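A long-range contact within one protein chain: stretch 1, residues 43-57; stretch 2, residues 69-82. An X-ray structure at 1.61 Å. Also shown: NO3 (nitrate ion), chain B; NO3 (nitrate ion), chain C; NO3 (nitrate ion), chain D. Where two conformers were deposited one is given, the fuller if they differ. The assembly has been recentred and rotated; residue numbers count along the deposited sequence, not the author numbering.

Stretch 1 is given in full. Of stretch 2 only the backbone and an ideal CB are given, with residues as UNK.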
# COMPACT_ATOMS: atom_id res chain seq x y z
N ASN A 43 -7.99 -6.68 11.10
CA ASN A 43 -7.07 -6.76 12.20
C ASN A 43 -5.66 -6.24 11.93
O ASN A 43 -4.76 -6.54 12.71
CB ASN A 43 -7.02 -8.18 12.75
CG ASN A 43 -6.55 -9.18 11.75
OD1 ASN A 43 -6.16 -8.86 10.62
ND2 ASN A 43 -6.64 -10.46 12.15
N ARG A 44 -5.46 -5.50 10.84
CA ARG A 44 -4.16 -4.90 10.55
C ARG A 44 -4.28 -3.38 10.46
O ARG A 44 -5.37 -2.83 10.72
CB ARG A 44 -3.60 -5.49 9.29
CG ARG A 44 -3.46 -7.00 9.44
CD ARG A 44 -3.11 -7.65 8.17
NE ARG A 44 -3.14 -9.12 8.31
CZ ARG A 44 -2.11 -9.88 8.70
NH1 ARG A 44 -0.91 -9.38 9.00
NH2 ARG A 44 -2.28 -11.20 8.76
N HIS A 45 -3.17 -2.70 10.17
CA HIS A 45 -3.18 -1.23 10.19
C HIS A 45 -2.68 -0.66 8.84
O HIS A 45 -3.38 0.10 8.17
CB HIS A 45 -2.30 -0.67 11.34
CG HIS A 45 -2.52 -1.32 12.67
ND1 HIS A 45 -3.29 -0.74 13.66
CD2 HIS A 45 -2.08 -2.50 13.17
CE1 HIS A 45 -3.30 -1.54 14.73
NE2 HIS A 45 -2.56 -2.61 14.46
N ALA A 46 -1.46 -1.02 8.47
CA ALA A 46 -0.81 -0.47 7.26
C ALA A 46 0.36 -1.35 6.78
O ALA A 46 1.54 -0.91 6.79
CB ALA A 46 -0.34 1.02 7.53
N PRO A 47 0.05 -2.59 6.38
CA PRO A 47 1.15 -3.47 5.99
C PRO A 47 1.96 -3.06 4.77
O PRO A 47 1.45 -2.39 3.82
CB PRO A 47 0.49 -4.81 5.69
CG PRO A 47 -0.92 -4.70 6.16
CD PRO A 47 -1.26 -3.26 6.33
N ILE A 48 3.22 -3.52 4.78
CA ILE A 48 4.07 -3.48 3.61
C ILE A 48 3.83 -4.74 2.80
O ILE A 48 3.72 -5.85 3.38
CB ILE A 48 5.57 -3.35 4.00
CG1 ILE A 48 5.80 -2.00 4.67
CG2 ILE A 48 6.47 -3.51 2.72
CD1 ILE A 48 7.23 -1.81 5.28
N LEU A 49 3.75 -4.59 1.48
CA LEU A 49 3.44 -5.67 0.53
C LEU A 49 4.69 -5.89 -0.33
O LEU A 49 5.02 -5.07 -1.17
CB LEU A 49 2.25 -5.28 -0.35
CG LEU A 49 1.01 -4.69 0.33
CD1 LEU A 49 -0.02 -4.30 -0.74
CD2 LEU A 49 0.41 -5.67 1.34
N PHE A 50 5.40 -6.99 -0.08
CA PHE A 50 6.60 -7.31 -0.87
C PHE A 50 6.87 -8.80 -0.72
O PHE A 50 6.70 -9.32 0.35
CB PHE A 50 7.83 -6.55 -0.33
CG PHE A 50 9.15 -6.96 -0.95
CD1 PHE A 50 9.61 -6.33 -2.11
CD2 PHE A 50 9.95 -7.97 -0.38
CE1 PHE A 50 10.82 -6.66 -2.70
CE2 PHE A 50 11.19 -8.30 -0.96
CZ PHE A 50 11.62 -7.65 -2.12
N PRO A 51 7.29 -9.47 -1.80
CA PRO A 51 7.54 -9.05 -3.17
C PRO A 51 6.33 -9.20 -4.11
O PRO A 51 6.49 -9.14 -5.33
CB PRO A 51 8.70 -9.96 -3.60
CG PRO A 51 8.42 -11.22 -2.90
CD PRO A 51 7.78 -10.84 -1.57
N SER A 52 5.15 -9.44 -3.55
CA SER A 52 3.91 -9.53 -4.33
C SER A 52 2.85 -8.62 -3.66
O SER A 52 2.85 -8.47 -2.44
CB SER A 52 3.44 -10.98 -4.32
OG SER A 52 2.39 -11.22 -5.20
N ILE A 53 1.97 -8.07 -4.46
CA ILE A 53 0.79 -7.33 -4.02
C ILE A 53 -0.42 -8.20 -4.30
O ILE A 53 -0.58 -8.74 -5.38
CB ILE A 53 0.73 -5.99 -4.78
CG1 ILE A 53 1.86 -5.06 -4.32
CG2 ILE A 53 -0.67 -5.31 -4.59
CD1 ILE A 53 2.04 -3.84 -5.31
N GLY A 54 -1.29 -8.35 -3.31
CA GLY A 54 -2.49 -9.12 -3.56
C GLY A 54 -2.26 -10.61 -3.67
O GLY A 54 -1.28 -11.14 -3.14
N LYS A 55 -3.17 -11.27 -4.36
CA LYS A 55 -3.15 -12.73 -4.45
C LYS A 55 -2.38 -13.17 -5.70
O LYS A 55 -2.32 -12.46 -6.68
CB LYS A 55 -4.57 -13.32 -4.50
CG LYS A 55 -5.29 -13.47 -3.15
CD LYS A 55 -6.63 -14.21 -3.35
CE LYS A 55 -7.39 -14.44 -2.07
NZ LYS A 55 -8.80 -14.96 -2.33
N SER A 56 -1.81 -14.36 -5.62
CA SER A 56 -1.13 -15.06 -6.68
C SER A 56 -2.01 -16.21 -7.20
O SER A 56 -2.69 -16.88 -6.41
CB SER A 56 0.23 -15.64 -6.20
OG SER A 56 1.17 -14.62 -6.00
N ASN A 57 -1.99 -16.43 -8.52
CA ASN A 57 -2.83 -17.46 -9.15
C ASN A 57 -2.48 -18.81 -8.52
O ASN A 57 -1.31 -19.24 -8.56
CB ASN A 57 -2.59 -17.49 -10.65
CG ASN A 57 -3.19 -16.30 -11.38
OD1 ASN A 57 -4.24 -15.79 -11.00
ND2 ASN A 57 -2.53 -15.87 -12.47
N UNK A 69 5.83 -21.28 -4.59
CA UNK A 69 4.66 -20.87 -3.84
C UNK A 69 4.78 -19.40 -3.45
O UNK A 69 5.90 -18.90 -3.25
CB UNK A 69 4.48 -21.75 -2.60
N UNK A 70 3.66 -18.69 -3.38
CA UNK A 70 3.67 -17.30 -2.92
C UNK A 70 2.42 -17.02 -2.13
O UNK A 70 1.30 -17.34 -2.55
CB UNK A 70 3.79 -16.33 -4.09
N UNK A 71 2.62 -16.39 -0.98
CA UNK A 71 1.53 -16.06 -0.09
C UNK A 71 0.84 -14.78 -0.58
O UNK A 71 1.48 -13.94 -1.21
CB UNK A 71 2.04 -15.90 1.34
N UNK A 72 -0.44 -14.66 -0.27
CA UNK A 72 -1.16 -13.42 -0.52
C UNK A 72 -0.50 -12.28 0.27
O UNK A 72 -0.07 -12.48 1.38
CB UNK A 72 -2.64 -13.56 -0.14
N UNK A 73 -0.43 -11.09 -0.32
CA UNK A 73 0.18 -9.90 0.23
C UNK A 73 1.73 -10.02 0.36
O UNK A 73 2.35 -9.19 1.03
CB UNK A 73 -0.44 -9.61 1.60
N UNK A 74 2.34 -11.04 -0.23
CA UNK A 74 3.78 -11.21 -0.12
C UNK A 74 4.16 -11.78 1.24
O UNK A 74 3.38 -12.53 1.85
CB UNK A 74 4.49 -9.88 -0.35
N UNK A 75 5.38 -11.51 1.67
CA UNK A 75 5.87 -12.03 2.93
C UNK A 75 6.70 -11.09 3.81
O UNK A 75 7.00 -11.44 4.96
CB UNK A 75 6.71 -13.27 2.63
N UNK A 76 7.01 -9.89 3.34
CA UNK A 76 7.79 -8.93 4.16
C UNK A 76 7.03 -8.61 5.46
O UNK A 76 7.62 -8.38 6.50
CB UNK A 76 8.06 -7.64 3.38
N UNK A 77 5.71 -8.56 5.37
CA UNK A 77 4.85 -8.21 6.48
C UNK A 77 4.92 -9.28 7.55
O UNK A 77 4.50 -9.06 8.69
CB UNK A 77 3.41 -8.01 6.01
N UNK A 78 5.43 -10.48 7.20
CA UNK A 78 5.44 -11.61 8.16
C UNK A 78 6.68 -11.76 9.04
O UNK A 78 6.67 -12.60 9.94
CB UNK A 78 5.26 -12.91 7.38
N UNK A 79 7.72 -10.99 8.74
CA UNK A 79 8.99 -11.09 9.46
C UNK A 79 9.47 -9.73 9.99
O UNK A 79 9.01 -8.66 9.57
CB UNK A 79 10.06 -11.69 8.54
N UNK A 80 10.30 -9.78 11.03
CA UNK A 80 10.79 -8.57 11.67
C UNK A 80 11.77 -7.85 10.74
O UNK A 80 12.34 -8.44 9.82
CB UNK A 80 11.46 -8.90 13.01
N UNK A 81 11.88 -6.55 10.99
CA UNK A 81 12.93 -5.71 10.40
C UNK A 81 13.83 -5.25 11.53
O UNK A 81 13.37 -5.01 12.66
CB UNK A 81 12.35 -4.52 9.64
N UNK A 82 15.13 -5.14 11.25
CA UNK A 82 16.09 -4.60 12.20
C UNK A 82 16.01 -3.08 12.23
O UNK A 82 15.80 -2.45 11.20
CB UNK A 82 17.51 -5.05 11.85
N NO3 B . -2.52 -6.89 4.03
O1 NO3 B . -1.17 -7.15 4.18
O2 NO3 B . -2.98 -5.97 3.13
O3 NO3 B . -3.43 -7.56 4.78
N NO3 C . -2.90 -6.52 -0.94
O1 NO3 C . -1.83 -7.38 -0.77
O2 NO3 C . -3.09 -5.75 -2.06
O3 NO3 C . -3.87 -6.47 0.03
N NO3 D . -5.91 -8.71 -1.79
O1 NO3 D . -6.04 -7.86 -2.85
O2 NO3 D . -6.66 -8.52 -0.65
O3 NO3 D . -5.02 -9.74 -1.86

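Position 69 points its CA-to-CB bond away, with no stretch 1 atom within 5.5 Å of the ideal CB, so the contact sets no demand; the residue is Pro69. At position 70 the bond points toward stretch 1, and the ideal CB lies 3.7 Å from Ser56 OG. A small polar group or a flexible apolar chain would suit. It is Met70, as selenomethionine: CG packs 3.6 Å from Ser56 OG, and CE reaches 4.2 Å from Pro51 CG.

Position 71 points away and leaves the choice open. Ser71 opens a type II turn ending at position 74, and its OG donates to the O of that residue at 2.8 Å.

Position 72 points sideways, its ideal CB 4.0 Å from Lys55 CG. A long chain, apolar or amide, could run along the lysine, and a donor could reach the nitrate of chain D. Gln72 does both: CD lies 3.4 Å from Lys55 CG, and NE2 donates to nitrate O3 at 2.8 Å.

At position 73, phi/psi of 68/12 suits glycine or asparagine, though other residues can adopt it. The backbone N donates to Gly54 O at 2.9 Å, a bond open to any residue but proline. The ideal CB is 4.0 Å from Leu49 CD2, and nitrates lie beyond, inviting a donor. His73 supplies one: ND1 donates to O1 of the chain C nitrate at 2.6 Å, the same oxygen that Gly54 N reaches at 2.8 Å.

Position 74 is the most restrictive. Phi/psi of 77/-155 favours glycine, and an ideal CB would sit 2.4 Å from Phe50 O, a clash. It is Gly74.

Position 75 points sideways, but Pro51 offers an apolar CH edge, its CD 5.0 Å from the ideal CB, that an aromatic ring could cover. Phe75 does so, with Pro51 CD 3.5 Å from its ring centroid, over the face; its N donates to Phe50 O at 2.9 Å.

Position 76 points toward stretch 1, its ideal CB 3.7 Å from Phe50 O and 4.5 Å from Ile48 CG2; a small apolar residue would suit. Ala76 CB packs 3.9 Å from Phe50 CB.

Position 77 points toward stretch 1, its ideal CB 3.4 Å from Ile48 O, with the Arg44 guanidinium and a nitrate farther out. A basic or neutral donor could meet the nitrate, and a planar group could lie on the guanidinium; an acid would pair with Arg44 but must avoid the nitrate. Arg77 stacks on Arg44, centres 3.6 Å apart and planes at 21°, despite like charge; its NH1 bonds weakly to O1 of the chain B nitrate at 2.7 Å.

Positions 78, 79, 80 and 82 are unconstrained here: Asp78, Tyr79, Asp80 and Asp82. Position 81 points toward stretch 1 from a distance, so a large apolar group fits; Phe81 CZ reaches 4.3 Å from Ile48 CD1.

Stretch 2 69-82: PMSQHGFARDYDFD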
# COMPACT_ATOMS: atom_id res chain seq x y z
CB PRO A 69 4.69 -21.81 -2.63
CG PRO A 69 6.17 -22.03 -2.38
CD PRO A 69 6.80 -22.01 -3.74
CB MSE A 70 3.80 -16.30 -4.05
CG MSE A 70 3.84 -14.81 -3.62
SE MSE A 70 5.26 -14.39 -2.37
CE MSE A 70 6.74 -14.97 -3.49
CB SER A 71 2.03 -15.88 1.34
OG SER A 71 3.30 -15.24 1.37
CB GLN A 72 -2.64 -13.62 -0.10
CG GLN A 72 -3.53 -12.41 -0.28
CD GLN A 72 -4.99 -12.70 0.11
OE1 GLN A 72 -5.30 -13.79 0.62
NE2 GLN A 72 -5.87 -11.74 -0.17
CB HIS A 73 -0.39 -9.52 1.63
CG HIS A 73 -1.87 -9.66 1.78
ND1 HIS A 73 -2.77 -8.81 1.18
CD2 HIS A 73 -2.61 -10.53 2.53
CE1 HIS A 73 -4.01 -9.17 1.51
NE2 HIS A 73 -3.94 -10.21 2.34
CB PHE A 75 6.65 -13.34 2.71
CG PHE A 75 7.80 -13.21 1.78
CD1 PHE A 75 8.89 -12.46 2.12
CD2 PHE A 75 7.81 -13.88 0.54
CE1 PHE A 75 9.94 -12.33 1.26
CE2 PHE A 75 8.89 -13.77 -0.31
CZ PHE A 75 9.96 -12.98 0.05
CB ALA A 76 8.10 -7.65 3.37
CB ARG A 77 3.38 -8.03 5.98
CG ARG A 77 2.72 -9.30 5.45
CD ARG A 77 1.21 -9.11 5.15
NE ARG A 77 0.51 -10.37 5.31
CZ ARG A 77 -0.80 -10.55 5.45
NH1 ARG A 77 -1.66 -9.54 5.41
NH2 ARG A 77 -1.27 -11.78 5.61
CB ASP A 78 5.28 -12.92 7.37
CG ASP A 78 3.93 -13.01 6.71
OD1 ASP A 78 2.92 -12.68 7.39
OD2 ASP A 78 3.88 -13.41 5.52
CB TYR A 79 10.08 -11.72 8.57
CG TYR A 79 9.67 -13.07 8.04
CD1 TYR A 79 9.67 -14.18 8.86
CD2 TYR A 79 9.19 -13.22 6.73
CE1 TYR A 79 9.25 -15.40 8.40
CE2 TYR A 79 8.74 -14.44 6.26
CZ TYR A 79 8.78 -15.52 7.07
OH TYR A 79 8.33 -16.75 6.58
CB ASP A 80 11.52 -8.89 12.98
CG ASP A 80 10.58 -9.24 14.13
OD1 ASP A 80 9.34 -9.15 13.99
OD2 ASP A 80 11.09 -9.67 15.19
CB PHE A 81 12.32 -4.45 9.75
CG PHE A 81 11.63 -4.65 8.43
CD1 PHE A 81 10.48 -5.46 8.31
CD2 PHE A 81 12.04 -3.91 7.31
CE1 PHE A 81 9.83 -5.58 7.05
CE2 PHE A 81 11.38 -4.00 6.08
CZ PHE A 81 10.26 -4.81 5.95
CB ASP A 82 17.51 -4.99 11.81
CG ASP A 82 17.78 -6.47 11.98
OD1 ASP A 82 17.10 -7.13 12.79
OD2 ASP A 82 18.70 -6.93 11.31
O HOH W 1 4.42 -8.29 2.59
O HOH W 2 0.75 -12.94 -3.81
O HOH W 3 -1.46 -15.85 -3.08
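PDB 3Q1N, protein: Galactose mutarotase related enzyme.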